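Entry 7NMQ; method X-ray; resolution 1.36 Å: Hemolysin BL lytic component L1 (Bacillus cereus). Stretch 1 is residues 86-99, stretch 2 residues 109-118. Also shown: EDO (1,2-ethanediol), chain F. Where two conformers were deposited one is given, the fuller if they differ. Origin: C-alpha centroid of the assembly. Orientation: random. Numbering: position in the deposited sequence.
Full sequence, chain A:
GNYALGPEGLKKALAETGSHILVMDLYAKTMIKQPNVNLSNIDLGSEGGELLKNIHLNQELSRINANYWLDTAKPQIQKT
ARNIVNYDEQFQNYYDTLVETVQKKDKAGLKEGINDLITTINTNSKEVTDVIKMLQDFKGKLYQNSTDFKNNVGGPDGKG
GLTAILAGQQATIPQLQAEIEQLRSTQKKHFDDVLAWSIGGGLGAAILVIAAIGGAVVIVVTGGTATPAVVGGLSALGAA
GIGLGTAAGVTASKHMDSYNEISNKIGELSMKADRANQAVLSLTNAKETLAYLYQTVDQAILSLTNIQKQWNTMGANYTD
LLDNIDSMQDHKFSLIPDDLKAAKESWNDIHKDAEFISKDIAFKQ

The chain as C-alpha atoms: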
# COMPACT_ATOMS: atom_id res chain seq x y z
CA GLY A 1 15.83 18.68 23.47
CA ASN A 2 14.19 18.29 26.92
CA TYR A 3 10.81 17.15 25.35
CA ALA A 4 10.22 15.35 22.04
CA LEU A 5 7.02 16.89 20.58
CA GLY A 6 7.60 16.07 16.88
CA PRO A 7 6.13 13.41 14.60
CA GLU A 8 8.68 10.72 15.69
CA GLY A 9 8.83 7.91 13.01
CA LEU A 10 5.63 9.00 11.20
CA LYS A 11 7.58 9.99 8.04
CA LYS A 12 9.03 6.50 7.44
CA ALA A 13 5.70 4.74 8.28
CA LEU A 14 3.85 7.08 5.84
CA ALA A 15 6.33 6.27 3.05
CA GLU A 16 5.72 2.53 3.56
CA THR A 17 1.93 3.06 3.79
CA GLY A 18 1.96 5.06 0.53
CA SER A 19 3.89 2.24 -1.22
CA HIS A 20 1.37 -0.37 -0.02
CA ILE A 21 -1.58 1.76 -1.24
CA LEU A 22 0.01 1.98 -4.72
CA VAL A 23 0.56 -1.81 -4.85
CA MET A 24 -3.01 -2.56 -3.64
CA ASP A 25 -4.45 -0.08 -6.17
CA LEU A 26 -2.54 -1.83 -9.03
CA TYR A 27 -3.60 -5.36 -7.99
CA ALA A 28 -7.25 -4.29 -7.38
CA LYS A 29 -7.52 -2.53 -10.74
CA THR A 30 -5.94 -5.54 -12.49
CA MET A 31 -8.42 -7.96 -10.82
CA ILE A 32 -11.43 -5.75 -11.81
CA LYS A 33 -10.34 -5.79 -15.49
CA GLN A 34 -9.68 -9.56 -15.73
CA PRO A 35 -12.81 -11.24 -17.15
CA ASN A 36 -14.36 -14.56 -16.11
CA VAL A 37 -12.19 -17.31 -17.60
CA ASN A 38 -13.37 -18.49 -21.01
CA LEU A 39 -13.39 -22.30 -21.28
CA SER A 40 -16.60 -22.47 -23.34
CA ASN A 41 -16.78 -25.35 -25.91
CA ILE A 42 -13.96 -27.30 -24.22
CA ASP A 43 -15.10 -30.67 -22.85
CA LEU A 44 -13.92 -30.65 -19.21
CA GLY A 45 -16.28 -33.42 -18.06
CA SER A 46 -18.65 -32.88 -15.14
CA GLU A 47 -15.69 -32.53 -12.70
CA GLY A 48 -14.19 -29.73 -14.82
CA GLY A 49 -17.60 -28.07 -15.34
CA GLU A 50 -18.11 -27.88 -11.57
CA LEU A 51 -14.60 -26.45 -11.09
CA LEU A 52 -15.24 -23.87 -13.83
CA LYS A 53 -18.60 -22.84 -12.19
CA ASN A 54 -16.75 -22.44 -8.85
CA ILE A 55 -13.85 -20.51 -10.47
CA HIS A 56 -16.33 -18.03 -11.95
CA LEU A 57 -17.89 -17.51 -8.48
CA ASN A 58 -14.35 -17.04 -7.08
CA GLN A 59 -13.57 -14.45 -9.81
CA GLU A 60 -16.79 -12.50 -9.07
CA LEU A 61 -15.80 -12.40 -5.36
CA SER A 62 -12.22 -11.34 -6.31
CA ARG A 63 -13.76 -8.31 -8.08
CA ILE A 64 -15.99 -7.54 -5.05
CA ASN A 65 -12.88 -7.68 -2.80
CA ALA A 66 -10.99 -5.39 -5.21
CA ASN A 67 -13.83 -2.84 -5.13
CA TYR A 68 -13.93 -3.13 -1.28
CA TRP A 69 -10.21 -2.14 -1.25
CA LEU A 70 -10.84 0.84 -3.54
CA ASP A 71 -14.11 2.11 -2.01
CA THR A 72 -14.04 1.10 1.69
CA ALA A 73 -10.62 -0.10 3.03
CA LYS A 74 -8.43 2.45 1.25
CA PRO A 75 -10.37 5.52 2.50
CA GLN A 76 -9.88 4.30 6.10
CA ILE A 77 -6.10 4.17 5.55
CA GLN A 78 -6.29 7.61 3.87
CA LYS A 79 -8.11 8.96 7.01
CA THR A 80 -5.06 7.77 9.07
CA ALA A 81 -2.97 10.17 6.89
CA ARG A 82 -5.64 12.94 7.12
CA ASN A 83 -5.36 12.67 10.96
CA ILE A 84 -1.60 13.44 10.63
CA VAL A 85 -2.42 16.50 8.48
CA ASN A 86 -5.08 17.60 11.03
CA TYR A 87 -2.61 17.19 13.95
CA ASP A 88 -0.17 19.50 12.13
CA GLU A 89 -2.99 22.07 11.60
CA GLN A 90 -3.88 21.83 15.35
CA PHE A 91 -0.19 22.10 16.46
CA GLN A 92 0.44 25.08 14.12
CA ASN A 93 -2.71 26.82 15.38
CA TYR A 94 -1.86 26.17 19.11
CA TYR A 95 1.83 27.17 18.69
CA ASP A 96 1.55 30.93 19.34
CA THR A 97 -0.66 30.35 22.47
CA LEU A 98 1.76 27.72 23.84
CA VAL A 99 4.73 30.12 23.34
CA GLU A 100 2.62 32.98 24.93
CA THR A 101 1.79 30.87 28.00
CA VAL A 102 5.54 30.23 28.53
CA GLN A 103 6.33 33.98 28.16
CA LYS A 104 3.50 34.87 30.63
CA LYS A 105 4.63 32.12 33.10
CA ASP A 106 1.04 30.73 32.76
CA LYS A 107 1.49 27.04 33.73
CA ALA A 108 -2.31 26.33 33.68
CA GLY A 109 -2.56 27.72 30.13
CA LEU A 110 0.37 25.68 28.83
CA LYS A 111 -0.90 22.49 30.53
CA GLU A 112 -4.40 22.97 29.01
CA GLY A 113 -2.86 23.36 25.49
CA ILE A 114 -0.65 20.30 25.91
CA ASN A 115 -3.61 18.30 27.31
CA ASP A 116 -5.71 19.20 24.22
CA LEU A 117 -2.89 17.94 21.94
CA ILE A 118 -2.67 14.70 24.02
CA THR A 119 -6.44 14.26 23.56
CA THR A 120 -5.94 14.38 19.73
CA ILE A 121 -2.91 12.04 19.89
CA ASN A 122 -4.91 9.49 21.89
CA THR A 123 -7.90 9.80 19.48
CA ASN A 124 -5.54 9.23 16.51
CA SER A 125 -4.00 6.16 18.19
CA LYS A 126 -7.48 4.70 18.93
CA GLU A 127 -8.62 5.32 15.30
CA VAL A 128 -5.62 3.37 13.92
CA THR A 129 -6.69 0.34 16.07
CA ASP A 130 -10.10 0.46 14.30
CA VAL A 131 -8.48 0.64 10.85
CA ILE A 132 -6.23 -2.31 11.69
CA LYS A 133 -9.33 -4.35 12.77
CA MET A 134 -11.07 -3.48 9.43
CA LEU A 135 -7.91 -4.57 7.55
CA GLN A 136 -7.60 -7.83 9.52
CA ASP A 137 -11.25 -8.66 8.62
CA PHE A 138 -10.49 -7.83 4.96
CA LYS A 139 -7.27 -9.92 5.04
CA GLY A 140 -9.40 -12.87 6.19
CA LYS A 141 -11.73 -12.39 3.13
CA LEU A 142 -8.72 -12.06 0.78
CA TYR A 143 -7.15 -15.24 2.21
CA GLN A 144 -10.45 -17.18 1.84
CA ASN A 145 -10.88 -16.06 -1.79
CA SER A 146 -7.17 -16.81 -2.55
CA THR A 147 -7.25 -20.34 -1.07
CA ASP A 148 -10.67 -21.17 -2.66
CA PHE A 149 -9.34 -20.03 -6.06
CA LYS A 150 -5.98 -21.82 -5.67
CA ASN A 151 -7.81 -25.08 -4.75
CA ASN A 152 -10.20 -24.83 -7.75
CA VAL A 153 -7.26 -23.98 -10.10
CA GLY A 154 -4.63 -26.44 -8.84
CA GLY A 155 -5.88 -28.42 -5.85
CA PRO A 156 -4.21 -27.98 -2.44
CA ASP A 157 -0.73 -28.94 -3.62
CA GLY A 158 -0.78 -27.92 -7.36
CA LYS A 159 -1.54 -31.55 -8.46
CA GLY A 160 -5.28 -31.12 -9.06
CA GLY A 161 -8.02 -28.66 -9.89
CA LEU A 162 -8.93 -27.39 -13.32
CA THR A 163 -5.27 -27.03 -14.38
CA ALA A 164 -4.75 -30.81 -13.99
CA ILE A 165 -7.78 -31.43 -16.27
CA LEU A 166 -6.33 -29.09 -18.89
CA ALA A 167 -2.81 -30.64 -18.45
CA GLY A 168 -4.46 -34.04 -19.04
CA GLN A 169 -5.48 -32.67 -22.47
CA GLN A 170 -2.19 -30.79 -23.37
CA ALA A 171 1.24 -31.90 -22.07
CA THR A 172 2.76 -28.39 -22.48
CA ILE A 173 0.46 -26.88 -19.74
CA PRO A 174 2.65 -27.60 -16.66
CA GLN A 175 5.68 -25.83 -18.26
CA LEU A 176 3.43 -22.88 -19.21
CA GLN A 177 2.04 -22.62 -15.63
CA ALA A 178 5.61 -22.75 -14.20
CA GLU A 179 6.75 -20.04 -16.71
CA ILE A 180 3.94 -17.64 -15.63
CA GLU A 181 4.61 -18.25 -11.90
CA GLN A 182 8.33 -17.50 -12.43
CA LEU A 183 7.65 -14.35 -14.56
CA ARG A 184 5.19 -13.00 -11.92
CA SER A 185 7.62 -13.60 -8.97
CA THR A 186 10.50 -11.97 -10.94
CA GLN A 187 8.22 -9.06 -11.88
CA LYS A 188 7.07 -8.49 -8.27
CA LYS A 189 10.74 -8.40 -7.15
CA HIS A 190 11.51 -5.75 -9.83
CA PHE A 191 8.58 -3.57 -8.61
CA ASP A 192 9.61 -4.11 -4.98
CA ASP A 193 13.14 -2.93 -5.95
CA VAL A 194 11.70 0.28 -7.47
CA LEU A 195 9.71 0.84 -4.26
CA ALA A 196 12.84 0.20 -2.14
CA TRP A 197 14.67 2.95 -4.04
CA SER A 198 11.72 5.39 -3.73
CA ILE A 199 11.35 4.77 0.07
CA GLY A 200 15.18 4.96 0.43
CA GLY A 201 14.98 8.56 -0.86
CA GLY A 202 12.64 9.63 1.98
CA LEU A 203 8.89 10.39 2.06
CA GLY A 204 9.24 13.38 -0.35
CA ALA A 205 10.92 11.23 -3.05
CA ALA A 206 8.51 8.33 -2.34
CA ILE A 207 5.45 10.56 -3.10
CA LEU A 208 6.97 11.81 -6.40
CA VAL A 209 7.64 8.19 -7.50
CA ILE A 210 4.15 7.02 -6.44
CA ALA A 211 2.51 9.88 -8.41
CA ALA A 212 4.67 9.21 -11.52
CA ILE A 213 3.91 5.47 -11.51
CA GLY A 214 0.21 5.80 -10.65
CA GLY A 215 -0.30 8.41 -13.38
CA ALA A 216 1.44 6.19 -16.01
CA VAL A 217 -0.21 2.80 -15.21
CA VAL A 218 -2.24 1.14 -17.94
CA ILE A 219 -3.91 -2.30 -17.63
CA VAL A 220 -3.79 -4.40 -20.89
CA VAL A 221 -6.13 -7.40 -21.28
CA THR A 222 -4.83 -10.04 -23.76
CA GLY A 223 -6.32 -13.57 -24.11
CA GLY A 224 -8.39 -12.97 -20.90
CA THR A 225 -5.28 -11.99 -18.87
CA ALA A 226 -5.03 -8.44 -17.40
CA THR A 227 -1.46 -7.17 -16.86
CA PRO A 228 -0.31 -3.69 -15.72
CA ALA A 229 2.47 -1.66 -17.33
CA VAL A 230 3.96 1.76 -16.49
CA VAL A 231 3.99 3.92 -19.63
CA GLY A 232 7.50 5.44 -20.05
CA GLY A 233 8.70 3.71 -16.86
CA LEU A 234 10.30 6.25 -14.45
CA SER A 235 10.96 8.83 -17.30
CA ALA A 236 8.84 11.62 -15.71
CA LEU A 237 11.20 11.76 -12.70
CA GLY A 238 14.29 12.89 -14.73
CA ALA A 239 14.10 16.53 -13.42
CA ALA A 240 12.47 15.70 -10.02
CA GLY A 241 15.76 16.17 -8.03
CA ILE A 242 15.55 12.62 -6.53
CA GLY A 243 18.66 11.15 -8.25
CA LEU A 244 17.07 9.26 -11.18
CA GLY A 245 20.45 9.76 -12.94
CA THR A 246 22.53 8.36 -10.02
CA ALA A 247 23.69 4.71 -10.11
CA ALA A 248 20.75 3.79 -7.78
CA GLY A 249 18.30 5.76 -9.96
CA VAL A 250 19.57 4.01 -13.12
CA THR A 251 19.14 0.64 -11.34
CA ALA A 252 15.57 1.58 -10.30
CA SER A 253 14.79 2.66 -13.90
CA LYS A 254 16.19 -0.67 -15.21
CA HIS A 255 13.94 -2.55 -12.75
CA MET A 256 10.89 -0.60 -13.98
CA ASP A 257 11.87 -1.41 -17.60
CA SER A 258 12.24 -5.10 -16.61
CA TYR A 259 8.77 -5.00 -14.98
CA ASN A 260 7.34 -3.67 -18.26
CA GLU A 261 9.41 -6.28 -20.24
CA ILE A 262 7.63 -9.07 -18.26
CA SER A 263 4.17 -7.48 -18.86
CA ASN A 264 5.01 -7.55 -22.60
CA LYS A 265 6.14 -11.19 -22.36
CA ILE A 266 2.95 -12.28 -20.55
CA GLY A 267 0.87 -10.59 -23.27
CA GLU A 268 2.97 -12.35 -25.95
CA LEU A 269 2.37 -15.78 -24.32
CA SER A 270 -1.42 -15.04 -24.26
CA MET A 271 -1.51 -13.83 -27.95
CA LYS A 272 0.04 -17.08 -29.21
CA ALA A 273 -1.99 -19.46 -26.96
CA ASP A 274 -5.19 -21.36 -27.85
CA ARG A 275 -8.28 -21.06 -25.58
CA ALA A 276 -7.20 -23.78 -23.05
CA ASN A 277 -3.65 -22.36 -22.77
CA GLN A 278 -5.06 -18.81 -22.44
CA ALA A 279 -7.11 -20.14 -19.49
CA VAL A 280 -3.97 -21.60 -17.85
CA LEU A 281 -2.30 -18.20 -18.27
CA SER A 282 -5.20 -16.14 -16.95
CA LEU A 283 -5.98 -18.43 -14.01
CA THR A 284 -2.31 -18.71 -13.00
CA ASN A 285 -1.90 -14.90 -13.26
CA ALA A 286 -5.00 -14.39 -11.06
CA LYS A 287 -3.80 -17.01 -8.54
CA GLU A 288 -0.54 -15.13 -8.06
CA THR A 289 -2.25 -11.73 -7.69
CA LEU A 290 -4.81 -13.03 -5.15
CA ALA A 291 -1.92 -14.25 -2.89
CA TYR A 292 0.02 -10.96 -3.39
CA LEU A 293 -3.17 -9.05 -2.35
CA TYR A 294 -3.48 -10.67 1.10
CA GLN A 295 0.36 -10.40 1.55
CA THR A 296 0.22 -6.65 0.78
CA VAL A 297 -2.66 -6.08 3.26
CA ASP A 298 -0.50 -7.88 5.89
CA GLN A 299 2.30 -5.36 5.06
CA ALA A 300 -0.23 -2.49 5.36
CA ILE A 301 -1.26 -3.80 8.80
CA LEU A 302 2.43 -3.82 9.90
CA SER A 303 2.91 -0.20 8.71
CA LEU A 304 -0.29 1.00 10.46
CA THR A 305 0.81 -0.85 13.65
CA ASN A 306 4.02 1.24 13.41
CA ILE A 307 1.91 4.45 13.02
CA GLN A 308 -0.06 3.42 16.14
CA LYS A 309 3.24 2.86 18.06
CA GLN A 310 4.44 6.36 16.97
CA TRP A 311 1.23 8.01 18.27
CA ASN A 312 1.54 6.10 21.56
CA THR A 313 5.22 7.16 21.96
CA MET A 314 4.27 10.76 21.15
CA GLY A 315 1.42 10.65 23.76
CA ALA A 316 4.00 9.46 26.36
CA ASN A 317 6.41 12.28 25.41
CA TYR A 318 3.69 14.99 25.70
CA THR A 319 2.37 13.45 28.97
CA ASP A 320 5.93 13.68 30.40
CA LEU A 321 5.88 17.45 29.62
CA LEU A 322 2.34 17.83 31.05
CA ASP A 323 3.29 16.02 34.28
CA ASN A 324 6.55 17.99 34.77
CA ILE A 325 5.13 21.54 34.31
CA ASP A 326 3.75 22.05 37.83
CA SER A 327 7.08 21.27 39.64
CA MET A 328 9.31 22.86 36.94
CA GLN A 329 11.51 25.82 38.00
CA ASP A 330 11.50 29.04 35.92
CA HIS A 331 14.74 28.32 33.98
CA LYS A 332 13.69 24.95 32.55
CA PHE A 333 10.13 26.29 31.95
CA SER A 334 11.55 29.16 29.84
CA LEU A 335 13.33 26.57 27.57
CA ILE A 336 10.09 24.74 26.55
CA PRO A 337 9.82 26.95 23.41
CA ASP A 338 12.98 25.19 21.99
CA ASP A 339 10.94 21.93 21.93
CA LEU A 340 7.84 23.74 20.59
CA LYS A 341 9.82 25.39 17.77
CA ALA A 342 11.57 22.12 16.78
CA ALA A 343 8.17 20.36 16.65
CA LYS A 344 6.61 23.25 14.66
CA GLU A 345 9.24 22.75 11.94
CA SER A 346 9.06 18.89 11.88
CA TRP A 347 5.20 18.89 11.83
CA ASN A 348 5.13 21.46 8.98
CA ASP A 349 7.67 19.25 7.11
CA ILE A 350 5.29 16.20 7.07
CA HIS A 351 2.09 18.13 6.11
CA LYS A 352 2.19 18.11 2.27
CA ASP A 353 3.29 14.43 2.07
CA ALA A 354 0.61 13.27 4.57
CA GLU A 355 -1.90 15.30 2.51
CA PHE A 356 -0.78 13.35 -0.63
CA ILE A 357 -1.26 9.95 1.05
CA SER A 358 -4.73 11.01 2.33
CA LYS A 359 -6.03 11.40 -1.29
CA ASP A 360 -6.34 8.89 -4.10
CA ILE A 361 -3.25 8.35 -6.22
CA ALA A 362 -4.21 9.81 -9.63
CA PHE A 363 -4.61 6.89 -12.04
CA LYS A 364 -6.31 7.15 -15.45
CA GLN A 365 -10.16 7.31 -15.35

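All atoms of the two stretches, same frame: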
# COMPACT_ATOMS: atom_id res chain seq x y z
N ASN A 86 -4.25 16.82 10.08
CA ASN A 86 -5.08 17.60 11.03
C ASN A 86 -4.29 17.85 12.32
O ASN A 86 -4.52 18.90 12.93
CB ASN A 86 -6.40 16.90 11.27
CG ASN A 86 -7.31 17.07 10.07
OD1 ASN A 86 -7.26 18.08 9.39
ND2 ASN A 86 -8.28 16.22 9.96
N TYR A 87 -3.42 16.95 12.72
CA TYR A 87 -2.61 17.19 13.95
C TYR A 87 -1.64 18.33 13.64
O TYR A 87 -1.50 19.26 14.44
CB TYR A 87 -1.88 15.94 14.42
CG TYR A 87 -1.18 16.27 15.72
CD1 TYR A 87 -1.84 16.18 16.93
CD2 TYR A 87 0.11 16.79 15.71
CE1 TYR A 87 -1.20 16.57 18.09
CE2 TYR A 87 0.76 17.14 16.88
CZ TYR A 87 0.09 17.05 18.08
OH TYR A 87 0.65 17.44 19.28
N ASP A 88 -1.03 18.36 12.47
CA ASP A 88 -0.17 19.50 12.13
C ASP A 88 -0.99 20.79 12.19
O ASP A 88 -0.51 21.79 12.74
CB ASP A 88 0.44 19.39 10.73
CG ASP A 88 1.24 20.64 10.38
OD1 ASP A 88 2.16 20.98 11.15
OD2 ASP A 88 1.00 21.21 9.26
N GLU A 89 -2.19 20.81 11.61
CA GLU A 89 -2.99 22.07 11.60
C GLU A 89 -3.30 22.44 13.06
O GLU A 89 -3.23 23.65 13.38
CB GLU A 89 -4.26 21.95 10.77
CG GLU A 89 -4.00 21.38 9.39
CD GLU A 89 -4.06 22.28 8.15
OE1 GLU A 89 -5.16 22.48 7.63
OE2 GLU A 89 -3.00 22.68 7.66
N GLN A 90 -3.59 21.48 13.94
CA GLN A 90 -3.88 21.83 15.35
C GLN A 90 -2.60 22.37 15.99
O GLN A 90 -2.68 23.39 16.68
CB GLN A 90 -4.39 20.61 16.10
CG GLN A 90 -4.88 20.99 17.49
CD GLN A 90 -5.48 19.85 18.27
OE1 GLN A 90 -5.56 18.74 17.82
NE2 GLN A 90 -5.97 20.14 19.44
N PHE A 91 -1.48 21.70 15.84
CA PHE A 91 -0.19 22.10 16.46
C PHE A 91 0.16 23.52 15.99
O PHE A 91 0.49 24.40 16.80
CB PHE A 91 0.91 21.11 16.13
CG PHE A 91 2.15 21.37 16.92
CD1 PHE A 91 3.06 22.31 16.50
CD2 PHE A 91 2.29 20.85 18.19
CE1 PHE A 91 4.16 22.62 17.29
CE2 PHE A 91 3.39 21.13 18.97
CZ PHE A 91 4.32 22.02 18.52
N GLN A 92 0.04 23.76 14.67
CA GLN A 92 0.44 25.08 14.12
C GLN A 92 -0.46 26.15 14.72
O GLN A 92 0.01 27.27 14.97
CB GLN A 92 0.34 25.14 12.61
CG GLN A 92 1.25 24.16 11.89
CD GLN A 92 2.71 24.41 12.12
OE1 GLN A 92 3.13 25.55 12.33
NE2 GLN A 92 3.50 23.34 12.05
N ASN A 93 -1.74 25.84 14.87
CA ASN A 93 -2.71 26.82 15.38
C ASN A 93 -2.56 27.03 16.91
O ASN A 93 -2.95 28.11 17.37
CB ASN A 93 -4.12 26.39 15.02
CG ASN A 93 -5.06 27.53 15.30
OD1 ASN A 93 -4.80 28.68 14.91
ND2 ASN A 93 -6.12 27.23 16.00
N TYR A 94 -2.07 26.05 17.64
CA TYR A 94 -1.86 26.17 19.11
C TYR A 94 -0.52 26.86 19.36
O TYR A 94 -0.34 27.38 20.47
CB TYR A 94 -1.91 24.81 19.82
CG TYR A 94 -3.26 24.32 20.26
CD1 TYR A 94 -4.30 24.15 19.37
CD2 TYR A 94 -3.56 24.08 21.58
CE1 TYR A 94 -5.56 23.70 19.75
CE2 TYR A 94 -4.81 23.63 21.98
CZ TYR A 94 -5.82 23.44 21.08
OH TYR A 94 -7.05 23.00 21.51
N TYR A 95 0.41 26.84 18.43
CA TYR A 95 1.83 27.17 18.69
C TYR A 95 1.93 28.55 19.35
O TYR A 95 2.64 28.70 20.38
CB TYR A 95 2.62 27.14 17.38
CG TYR A 95 4.06 27.56 17.55
CD1 TYR A 95 5.02 26.71 18.07
CD2 TYR A 95 4.46 28.85 17.26
CE1 TYR A 95 6.35 27.09 18.18
CE2 TYR A 95 5.79 29.25 17.37
CZ TYR A 95 6.74 28.38 17.86
OH TYR A 95 8.02 28.84 17.98
N ASP A 96 1.33 29.57 18.76
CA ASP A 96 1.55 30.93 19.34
C ASP A 96 1.03 31.02 20.80
O ASP A 96 1.67 31.71 21.62
CB ASP A 96 0.91 32.01 18.49
CG ASP A 96 1.65 32.34 17.21
OD1 ASP A 96 2.85 31.97 17.10
OD2 ASP A 96 1.02 32.98 16.33
N THR A 97 -0.09 30.39 21.11
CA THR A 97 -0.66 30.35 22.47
C THR A 97 0.32 29.61 23.39
O THR A 97 0.53 30.06 24.55
CB THR A 97 -2.04 29.71 22.55
OG1 THR A 97 -2.88 30.46 21.68
CG2 THR A 97 -2.61 29.66 23.94
N LEU A 98 0.84 28.47 22.96
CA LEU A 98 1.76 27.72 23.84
C LEU A 98 2.99 28.60 24.12
O LEU A 98 3.42 28.66 25.27
CB LEU A 98 2.17 26.40 23.19
CG LEU A 98 1.03 25.45 22.87
CD1 LEU A 98 1.47 24.25 22.04
CD2 LEU A 98 0.31 25.03 24.10
N VAL A 99 3.56 29.23 23.11
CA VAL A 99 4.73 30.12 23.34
C VAL A 99 4.34 31.26 24.30
O VAL A 99 5.15 31.60 25.19
CB VAL A 99 5.32 30.61 22.00
CG1 VAL A 99 6.36 31.70 22.21
CG2 VAL A 99 5.93 29.44 21.24
N GLY A 109 -2.34 27.52 31.56
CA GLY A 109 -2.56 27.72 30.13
C GLY A 109 -1.76 26.76 29.27
O GLY A 109 -2.27 26.21 28.28
N LEU A 110 -0.50 26.59 29.60
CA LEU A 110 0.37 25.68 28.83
C LEU A 110 -0.16 24.25 29.02
O LEU A 110 -0.27 23.50 28.05
CB LEU A 110 1.81 25.82 29.30
CG LEU A 110 2.77 24.88 28.56
CD1 LEU A 110 2.85 25.16 27.07
CD2 LEU A 110 4.14 24.93 29.17
N LYS A 111 -0.41 23.86 30.25
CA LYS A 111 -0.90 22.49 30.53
C LYS A 111 -2.21 22.23 29.77
O LYS A 111 -2.36 21.12 29.25
CB LYS A 111 -1.15 22.25 32.01
CG LYS A 111 0.12 22.13 32.82
CD LYS A 111 -0.18 21.87 34.27
CE LYS A 111 -0.67 20.45 34.45
NZ LYS A 111 -0.78 20.09 35.88
N GLU A 112 -3.11 23.20 29.70
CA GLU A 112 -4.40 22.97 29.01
C GLU A 112 -4.12 22.73 27.52
O GLU A 112 -4.76 21.84 26.93
CB GLU A 112 -5.33 24.15 29.21
CG GLU A 112 -6.76 23.81 28.88
CD GLU A 112 -7.46 22.94 29.91
OE1 GLU A 112 -6.94 22.77 31.05
OE2 GLU A 112 -8.55 22.49 29.60
N GLY A 113 -3.23 23.51 26.92
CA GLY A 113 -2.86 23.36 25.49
C GLY A 113 -2.26 22.00 25.24
O GLY A 113 -2.66 21.28 24.30
N ILE A 114 -1.32 21.61 26.10
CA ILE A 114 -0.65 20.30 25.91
C ILE A 114 -1.68 19.19 26.11
O ILE A 114 -1.65 18.21 25.34
CB ILE A 114 0.55 20.18 26.85
CG1 ILE A 114 1.63 21.21 26.50
CG2 ILE A 114 1.07 18.77 26.90
CD1 ILE A 114 2.26 21.06 25.16
N ASN A 115 -2.56 19.32 27.09
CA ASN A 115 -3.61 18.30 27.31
C ASN A 115 -4.50 18.17 26.06
O ASN A 115 -4.88 17.04 25.74
CB ASN A 115 -4.43 18.59 28.56
CG ASN A 115 -5.19 17.37 28.99
OD1 ASN A 115 -4.58 16.36 29.30
ND2 ASN A 115 -6.51 17.43 28.88
N ASP A 116 -4.86 19.26 25.43
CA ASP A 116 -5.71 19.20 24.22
C ASP A 116 -4.98 18.42 23.12
O ASP A 116 -5.60 17.64 22.39
CB ASP A 116 -6.05 20.57 23.65
CG ASP A 116 -7.04 21.34 24.47
OD1 ASP A 116 -7.59 20.77 25.47
OD2 ASP A 116 -7.27 22.52 24.11
N LEU A 117 -3.68 18.66 22.98
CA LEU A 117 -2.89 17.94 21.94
C LEU A 117 -2.83 16.46 22.32
O LEU A 117 -2.95 15.63 21.39
CB LEU A 117 -1.51 18.59 21.81
CG LEU A 117 -1.56 19.99 21.22
CD1 LEU A 117 -0.22 20.68 21.34
CD2 LEU A 117 -1.99 19.98 19.76
N ILE A 118 -2.66 16.12 23.59
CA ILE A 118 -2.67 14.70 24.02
C ILE A 118 -4.02 14.07 23.67
O ILE A 118 -4.03 12.88 23.25
CB ILE A 118 -2.37 14.57 25.52
CG1 ILE A 118 -0.92 14.98 25.79
CG2 ILE A 118 -2.64 13.15 25.98
CD1 ILE A 118 -0.61 15.19 27.25
C1 EDO F . -5.78 12.43 28.47
O1 EDO F . -4.52 12.99 28.81
C2 EDO F . -6.48 13.20 27.40
O2 EDO F . -6.01 14.53 27.26
O HOH W 1 -7.91 18.48 21.15

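Knobs-into-holes packing, in which a side chain of one helix settles into a hollow formed by four residues of its neighbour, is well illustrated by two helical segments of Hemolysin BL component L1. Residues 86-99 and 109-118 run nearly antiparallel, at 161° between their N-to-C directions, with axes approaching to 9.4 Å. The contact buries 475 Å² in total, and its shape is set chiefly by two leucines, one from each helix, each acting as a knob for the other side.

Leu117 is the larger contributor, with 126 Å² covered. Its CA-to-CB bond points sideways, but an m,t rotamer brings the end of the side chain nearer to the facing helix, where it enters a hollow lined by Tyr87, Gln90, Phe91 and Leu98. The walls fit closely: Leu117 CD2 lies 3.9 Å from Tyr87 CE1 and 3.8 Å from Gln90 CD, while Leu117 CD1 is 4.0 Å from Phe91 CD2 and also 4.0 Å from Leu98 CD1. The two methyls thus touch different parts of the same pocket. The hydroxyl of Tyr87 reaches over to the base of the knob, its OH 3.5 Å from Leu117 CB.

Leu98 returns the favour, again sideways at CB and again in the m,t rotamer. Its hole is made by Leu110, Gly113, Ile114 and Leu117, so the two leucines are at once knobs and walls. The hollow is deep because Gly113 has no side chain. Leu98 CD2 approaches Gly113 CA to 3.8 Å, and a CB built ideally on the glycine would fall only 2.5 Å from that same methyl, a clear clash. Leu110 CD1 closes another side, 3.9 Å from Leu98 CD2. Here the helices come close, with the CA atoms of Leu98 and Leu110 5.6 Å apart; the CA atoms of Phe91 and Leu117 are 7.4 Å apart.

Polar groups border this apolar packing. Tyr94 points toward the other helix and passes over the glycine, its CE2 3.9 Å from Gly113 O, before its OH donates a hydrogen bond of 2.7 Å to Asp116 OD2. The carboxylate oxygen lies at the edge of the ring, near its plane, so the phenol reaches it end-on. Gln90 is linked to the same residue less directly: a water accepts from Gln90 NE2 at 3.1 Å and donates to Asp116 O at 2.8 Å, bridging a gap of 3.9 Å between that NE2 and Asp116 O. Interlocked leucines thus supply the fit, while Asp116 anchors the polar links beside them.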